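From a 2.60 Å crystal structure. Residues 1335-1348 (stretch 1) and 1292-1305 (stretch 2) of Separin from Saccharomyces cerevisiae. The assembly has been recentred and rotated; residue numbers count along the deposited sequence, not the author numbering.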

# COMPACT_ATOMS: atom_id res chain seq x y z
N LEU A 1335 36.03 -61.49 -29.95
CA LEU A 1335 34.83 -61.05 -29.23
C LEU A 1335 33.63 -61.20 -30.13
O LEU A 1335 32.63 -61.81 -29.78
CB LEU A 1335 34.93 -59.60 -28.76
CG LEU A 1335 35.82 -59.22 -27.58
CD1 LEU A 1335 35.59 -57.77 -27.19
CD2 LEU A 1335 35.59 -60.15 -26.40
N HIS A 1336 33.75 -60.61 -31.32
CA HIS A 1336 32.72 -60.61 -32.34
C HIS A 1336 32.22 -62.02 -32.64
O HIS A 1336 31.02 -62.30 -32.49
CB HIS A 1336 33.29 -59.94 -33.61
CG HIS A 1336 32.49 -60.17 -34.86
ND1 HIS A 1336 33.05 -60.02 -36.12
CD2 HIS A 1336 31.19 -60.50 -35.06
CE1 HIS A 1336 32.13 -60.27 -37.03
NE2 HIS A 1336 31.00 -60.57 -36.42
N VAL A 1337 33.14 -62.89 -33.04
CA VAL A 1337 32.79 -64.24 -33.47
C VAL A 1337 32.17 -65.05 -32.34
O VAL A 1337 31.10 -65.63 -32.51
CB VAL A 1337 34.02 -65.00 -34.02
CG1 VAL A 1337 33.75 -66.49 -34.09
CG2 VAL A 1337 34.42 -64.45 -35.38
N GLN A 1338 32.85 -65.10 -31.20
CA GLN A 1338 32.40 -65.92 -30.08
C GLN A 1338 31.10 -65.40 -29.43
O GLN A 1338 30.28 -66.19 -28.99
CB GLN A 1338 33.51 -66.02 -29.03
CG GLN A 1338 34.65 -66.96 -29.40
CD GLN A 1338 35.95 -66.68 -28.61
OE1 GLN A 1338 35.97 -65.83 -27.72
NE2 GLN A 1338 37.02 -67.38 -28.96
N LEU A 1339 30.91 -64.09 -29.34
CA LEU A 1339 29.69 -63.58 -28.72
C LEU A 1339 28.48 -63.79 -29.60
O LEU A 1339 27.41 -64.16 -29.12
CB LEU A 1339 29.81 -62.10 -28.39
CG LEU A 1339 30.50 -61.75 -27.08
CD1 LEU A 1339 30.77 -60.28 -27.10
CD2 LEU A 1339 29.67 -62.13 -25.88
N GLU A 1340 28.66 -63.56 -30.90
CA GLU A 1340 27.61 -63.80 -31.89
C GLU A 1340 27.20 -65.26 -31.93
O GLU A 1340 26.04 -65.58 -32.10
CB GLU A 1340 28.07 -63.39 -33.28
CG GLU A 1340 27.04 -63.67 -34.36
CD GLU A 1340 27.25 -62.81 -35.57
OE1 GLU A 1340 28.38 -62.28 -35.72
OE2 GLU A 1340 26.29 -62.64 -36.35
N GLU A 1341 28.20 -66.12 -31.77
CA GLU A 1341 27.97 -67.55 -31.71
C GLU A 1341 27.06 -67.88 -30.54
O GLU A 1341 25.99 -68.46 -30.71
CB GLU A 1341 29.31 -68.28 -31.61
CG GLU A 1341 29.27 -69.79 -31.66
CD GLU A 1341 30.64 -70.43 -31.38
OE1 GLU A 1341 31.70 -69.73 -31.53
OE2 GLU A 1341 30.67 -71.63 -31.02
N GLN A 1342 27.47 -67.48 -29.34
CA GLN A 1342 26.67 -67.78 -28.16
C GLN A 1342 25.27 -67.13 -28.22
O GLN A 1342 24.30 -67.69 -27.71
CB GLN A 1342 27.40 -67.35 -26.88
CG GLN A 1342 28.68 -68.11 -26.57
CD GLN A 1342 28.56 -69.62 -26.79
OE1 GLN A 1342 27.79 -70.31 -26.12
NE2 GLN A 1342 29.35 -70.13 -27.74
N ILE A 1343 25.16 -65.95 -28.84
CA ILE A 1343 23.87 -65.28 -28.93
C ILE A 1343 22.97 -66.04 -29.92
O ILE A 1343 21.81 -66.33 -29.61
CB ILE A 1343 24.02 -63.76 -29.33
CG1 ILE A 1343 24.71 -62.96 -28.21
CG2 ILE A 1343 22.67 -63.12 -29.63
CD1 ILE A 1343 25.11 -61.55 -28.61
N LYS A 1344 23.50 -66.40 -31.09
CA LYS A 1344 22.76 -67.24 -32.04
C LYS A 1344 22.25 -68.52 -31.39
O LYS A 1344 21.09 -68.90 -31.56
CB LYS A 1344 23.62 -67.57 -33.26
CG LYS A 1344 23.52 -66.53 -34.36
CD LYS A 1344 24.54 -66.79 -35.46
CE LYS A 1344 24.48 -65.69 -36.51
NZ LYS A 1344 25.51 -65.86 -37.56
N LYS A 1345 23.11 -69.17 -30.61
CA LYS A 1345 22.74 -70.40 -29.93
C LYS A 1345 21.60 -70.18 -28.95
O LYS A 1345 20.75 -71.05 -28.77
CB LYS A 1345 23.94 -71.00 -29.19
CG LYS A 1345 23.76 -72.44 -28.70
CD LYS A 1345 24.96 -72.90 -27.88
CE LYS A 1345 24.87 -74.39 -27.57
NZ LYS A 1345 26.09 -74.95 -26.90
N TYR A 1346 21.57 -69.02 -28.33
CA TYR A 1346 20.58 -68.72 -27.31
C TYR A 1346 19.23 -68.44 -27.95
O TYR A 1346 18.20 -69.00 -27.54
CB TYR A 1346 21.01 -67.54 -26.45
CG TYR A 1346 19.89 -67.08 -25.55
CD1 TYR A 1346 19.65 -67.72 -24.34
CD2 TYR A 1346 19.05 -66.04 -25.93
CE1 TYR A 1346 18.62 -67.32 -23.54
CE2 TYR A 1346 18.03 -65.65 -25.14
CZ TYR A 1346 17.82 -66.28 -23.94
OH TYR A 1346 16.78 -65.87 -23.14
N ARG A 1347 19.24 -67.54 -28.93
CA ARG A 1347 18.04 -67.20 -29.69
C ARG A 1347 17.40 -68.44 -30.32
O ARG A 1347 16.19 -68.58 -30.32
CB ARG A 1347 18.37 -66.18 -30.77
CG ARG A 1347 19.11 -64.93 -30.29
CD ARG A 1347 18.28 -64.09 -29.37
NE ARG A 1347 17.26 -63.36 -30.11
CZ ARG A 1347 16.42 -62.51 -29.54
NH1 ARG A 1347 16.49 -62.28 -28.24
NH2 ARG A 1347 15.51 -61.87 -30.27
N ALA A 1348 18.23 -69.34 -30.84
CA ALA A 1348 17.74 -70.49 -31.59
C ALA A 1348 17.04 -71.50 -30.68
O ALA A 1348 16.36 -72.40 -31.16
CB ALA A 1348 18.89 -71.17 -32.35
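Stretch 2, residues 1292-1305: LFLKLNPQEIDFLS

Residues 1292-1305 pass across the helix of stretch 1 and then back along it in a largely apolar contact, centred on Ile 1343 and fastened near the C-terminal part of stretch 1 by a single hydrogen bond from Arg 1347 to the backbone. The two stretches together bury 722 Å².

Stretch 2 is mostly irregular. It enters at the end of a weakly bonded helix, about residues 1292-1294, where Leu 1296 N donates to Phe 1293 O at 3.0 Å. Leu 1296 and Asn 1297 are then extended, with psi angles of 151° and 107°, and two type I turns follow, Asn 1297 to Glu 1300 and Glu 1300 to Phe 1303. In the first, Glu 1300 N bonds to Asn 1297 O at 3.1 Å, and the Asn 1297 side chain braces the loop by accepting a bond at OD1 from Gln 1299 N at 2.9 Å. A new helix starts at Phe 1303. The first part crosses the helix near Ile 1343 and Lys 1344, with Leu 1294 CA 5.7 Å from Ile 1343 CA and Pro 1298 CA 6.5 Å from Lys 1344 CA. After the turns the chain comes back toward the start of stretch 1, where Leu 1304 CA lies 8.1 Å from His 1336 CA.

Ile 1343 points toward stretch 2 and is enclosed by several of its residues. Its CD1 lies 3.9 Å from Leu 1296 CD1 and 4.2 Å from Phe 1293 CB, and meets the Phe 1303 ring at its edge, 4.5 Å from CZ; its CG2 packs 3.7 Å from Pro 1298 CG. One turn earlier, Leu 1339 CD1 extends the apolar surface to Phe 1293 CE2 at 4.1 Å. One turn later, Leu 1294 CD1 sits over a face of the Tyr 1346 ring, 3.6 Å from the centroid of its ring atoms CG, CD1, CD2, CE1, CE2 and CZ, in a CH-pi contact.

Arg 1347 folds its side chain, all m through chi3, so that NH1 donates to Leu 1294 O at 3.0 Å. Leu 1296 O lies over one face of the guanidinium, 3.3 Å from NE, but the angle is too poor for a hydrogen bond. The aliphatic part also contributes, with CG 3.9 Å from Pro 1298 CD.

Polar side chains flank the apolar contact. Glu 1340 OE2 approaches Phe 1303 CE2 to 3.5 Å while forming a salt bridge with Lys 1344 NZ, also at 3.5 Å, and His 1336 NE2 reaches Leu 1304 CD1 at 3.3 Å.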

# COMPACT_ATOMS: atom_id res chain seq x y z
N LEU A 1292 21.50 -57.94 -21.80
CA LEU A 1292 21.33 -57.09 -22.97
C LEU A 1292 21.86 -57.78 -24.22
O LEU A 1292 21.35 -57.56 -25.31
CB LEU A 1292 22.03 -55.75 -22.77
CG LEU A 1292 21.34 -54.74 -21.83
CD1 LEU A 1292 22.17 -53.47 -21.75
CD2 LEU A 1292 19.94 -54.46 -22.32
N PHE A 1293 22.90 -58.60 -24.06
CA PHE A 1293 23.50 -59.31 -25.18
C PHE A 1293 22.53 -60.33 -25.75
O PHE A 1293 22.30 -60.37 -26.95
CB PHE A 1293 24.82 -59.99 -24.76
CG PHE A 1293 25.97 -59.03 -24.62
CD1 PHE A 1293 26.18 -58.34 -23.44
CD2 PHE A 1293 26.81 -58.79 -25.70
CE1 PHE A 1293 27.20 -57.43 -23.32
CE2 PHE A 1293 27.84 -57.89 -25.59
CZ PHE A 1293 28.04 -57.21 -24.40
N LEU A 1294 21.93 -61.12 -24.85
CA LEU A 1294 20.89 -62.08 -25.20
C LEU A 1294 19.69 -61.43 -25.86
O LEU A 1294 18.89 -62.10 -26.51
CB LEU A 1294 20.43 -62.84 -23.97
CG LEU A 1294 21.46 -63.79 -23.36
CD1 LEU A 1294 20.79 -64.78 -22.42
CD2 LEU A 1294 22.19 -64.50 -24.48
N LYS A 1295 19.51 -60.13 -25.67
CA LYS A 1295 18.33 -59.53 -26.24
C LYS A 1295 18.59 -59.02 -27.66
O LYS A 1295 17.66 -58.68 -28.37
CB LYS A 1295 17.80 -58.44 -25.29
CG LYS A 1295 17.04 -59.03 -24.09
CD LYS A 1295 16.73 -58.03 -22.99
CE LYS A 1295 15.91 -58.71 -21.87
NZ LYS A 1295 15.66 -57.88 -20.66
N LEU A 1296 19.84 -59.01 -28.10
CA LEU A 1296 20.12 -58.65 -29.48
C LEU A 1296 19.58 -59.71 -30.48
O LEU A 1296 19.47 -60.89 -30.17
CB LEU A 1296 21.63 -58.47 -29.69
CG LEU A 1296 22.38 -57.49 -28.80
CD1 LEU A 1296 23.86 -57.83 -28.74
CD2 LEU A 1296 22.17 -56.08 -29.32
N ASN A 1297 19.23 -59.26 -31.70
CA ASN A 1297 18.81 -60.16 -32.76
C ASN A 1297 19.87 -60.22 -33.85
O ASN A 1297 20.03 -59.27 -34.62
CB ASN A 1297 17.47 -59.71 -33.36
CG ASN A 1297 16.96 -60.65 -34.48
OD1 ASN A 1297 17.57 -61.69 -34.78
ND2 ASN A 1297 15.83 -60.27 -35.08
N PRO A 1298 20.60 -61.35 -33.93
CA PRO A 1298 21.66 -61.48 -34.94
C PRO A 1298 21.15 -61.36 -36.36
O PRO A 1298 21.93 -61.14 -37.27
CB PRO A 1298 22.22 -62.87 -34.66
CG PRO A 1298 21.93 -63.10 -33.23
CD PRO A 1298 20.59 -62.49 -33.01
N GLN A 1299 19.84 -61.49 -36.55
CA GLN A 1299 19.30 -61.48 -37.89
C GLN A 1299 19.08 -60.05 -38.41
O GLN A 1299 19.05 -59.82 -39.62
CB GLN A 1299 18.01 -62.30 -37.94
CG GLN A 1299 18.20 -63.78 -37.58
CD GLN A 1299 19.48 -64.40 -38.18
OE1 GLN A 1299 19.69 -64.38 -39.41
NE2 GLN A 1299 20.34 -64.96 -37.31
N GLU A 1300 18.96 -59.09 -37.49
CA GLU A 1300 18.89 -57.67 -37.83
C GLU A 1300 20.12 -57.16 -38.60
O GLU A 1300 21.24 -57.62 -38.39
CB GLU A 1300 18.74 -56.83 -36.56
CG GLU A 1300 17.32 -56.52 -36.14
CD GLU A 1300 17.29 -55.37 -35.13
OE1 GLU A 1300 18.41 -54.93 -34.72
OE2 GLU A 1300 16.17 -54.88 -34.77
N ILE A 1301 19.88 -56.18 -39.46
CA ILE A 1301 20.91 -55.65 -40.35
C ILE A 1301 22.02 -54.88 -39.62
O ILE A 1301 23.18 -54.94 -40.02
CB ILE A 1301 20.25 -54.71 -41.41
CG1 ILE A 1301 21.25 -54.35 -42.53
CG2 ILE A 1301 19.65 -53.47 -40.76
CD1 ILE A 1301 20.78 -53.19 -43.40
N ASP A 1302 21.68 -54.16 -38.55
CA ASP A 1302 22.66 -53.38 -37.81
C ASP A 1302 23.03 -54.06 -36.49
O ASP A 1302 23.34 -53.39 -35.49
CB ASP A 1302 22.14 -51.97 -37.55
CG ASP A 1302 20.77 -51.99 -36.92
OD1 ASP A 1302 20.28 -53.11 -36.61
OD2 ASP A 1302 20.18 -50.89 -36.71
N PHE A 1303 22.99 -55.39 -36.50
CA PHE A 1303 23.31 -56.20 -35.33
C PHE A 1303 24.70 -55.92 -34.76
O PHE A 1303 24.88 -55.92 -33.55
CB PHE A 1303 23.18 -57.68 -35.68
CG PHE A 1303 23.86 -58.59 -34.70
CD1 PHE A 1303 23.29 -58.87 -33.48
CD2 PHE A 1303 25.09 -59.15 -35.00
CE1 PHE A 1303 23.91 -59.71 -32.58
CE2 PHE A 1303 25.71 -59.97 -34.11
CZ PHE A 1303 25.12 -60.26 -32.89
N LEU A 1304 25.69 -55.70 -35.62
CA LEU A 1304 27.07 -55.59 -35.14
C LEU A 1304 27.37 -54.24 -34.52
O LEU A 1304 28.20 -54.14 -33.62
CB LEU A 1304 28.07 -55.87 -36.26
CG LEU A 1304 28.41 -57.35 -36.22
CD1 LEU A 1304 29.41 -57.76 -37.30
CD2 LEU A 1304 28.93 -57.69 -34.82
N SER A 1305 26.70 -53.21 -35.00
CA SER A 1305 26.81 -51.89 -34.39
C SER A 1305 26.27 -51.94 -32.99
O SER A 1305 26.85 -51.38 -32.07
CB SER A 1305 26.05 -50.84 -35.19
OG SER A 1305 26.43 -50.91 -36.55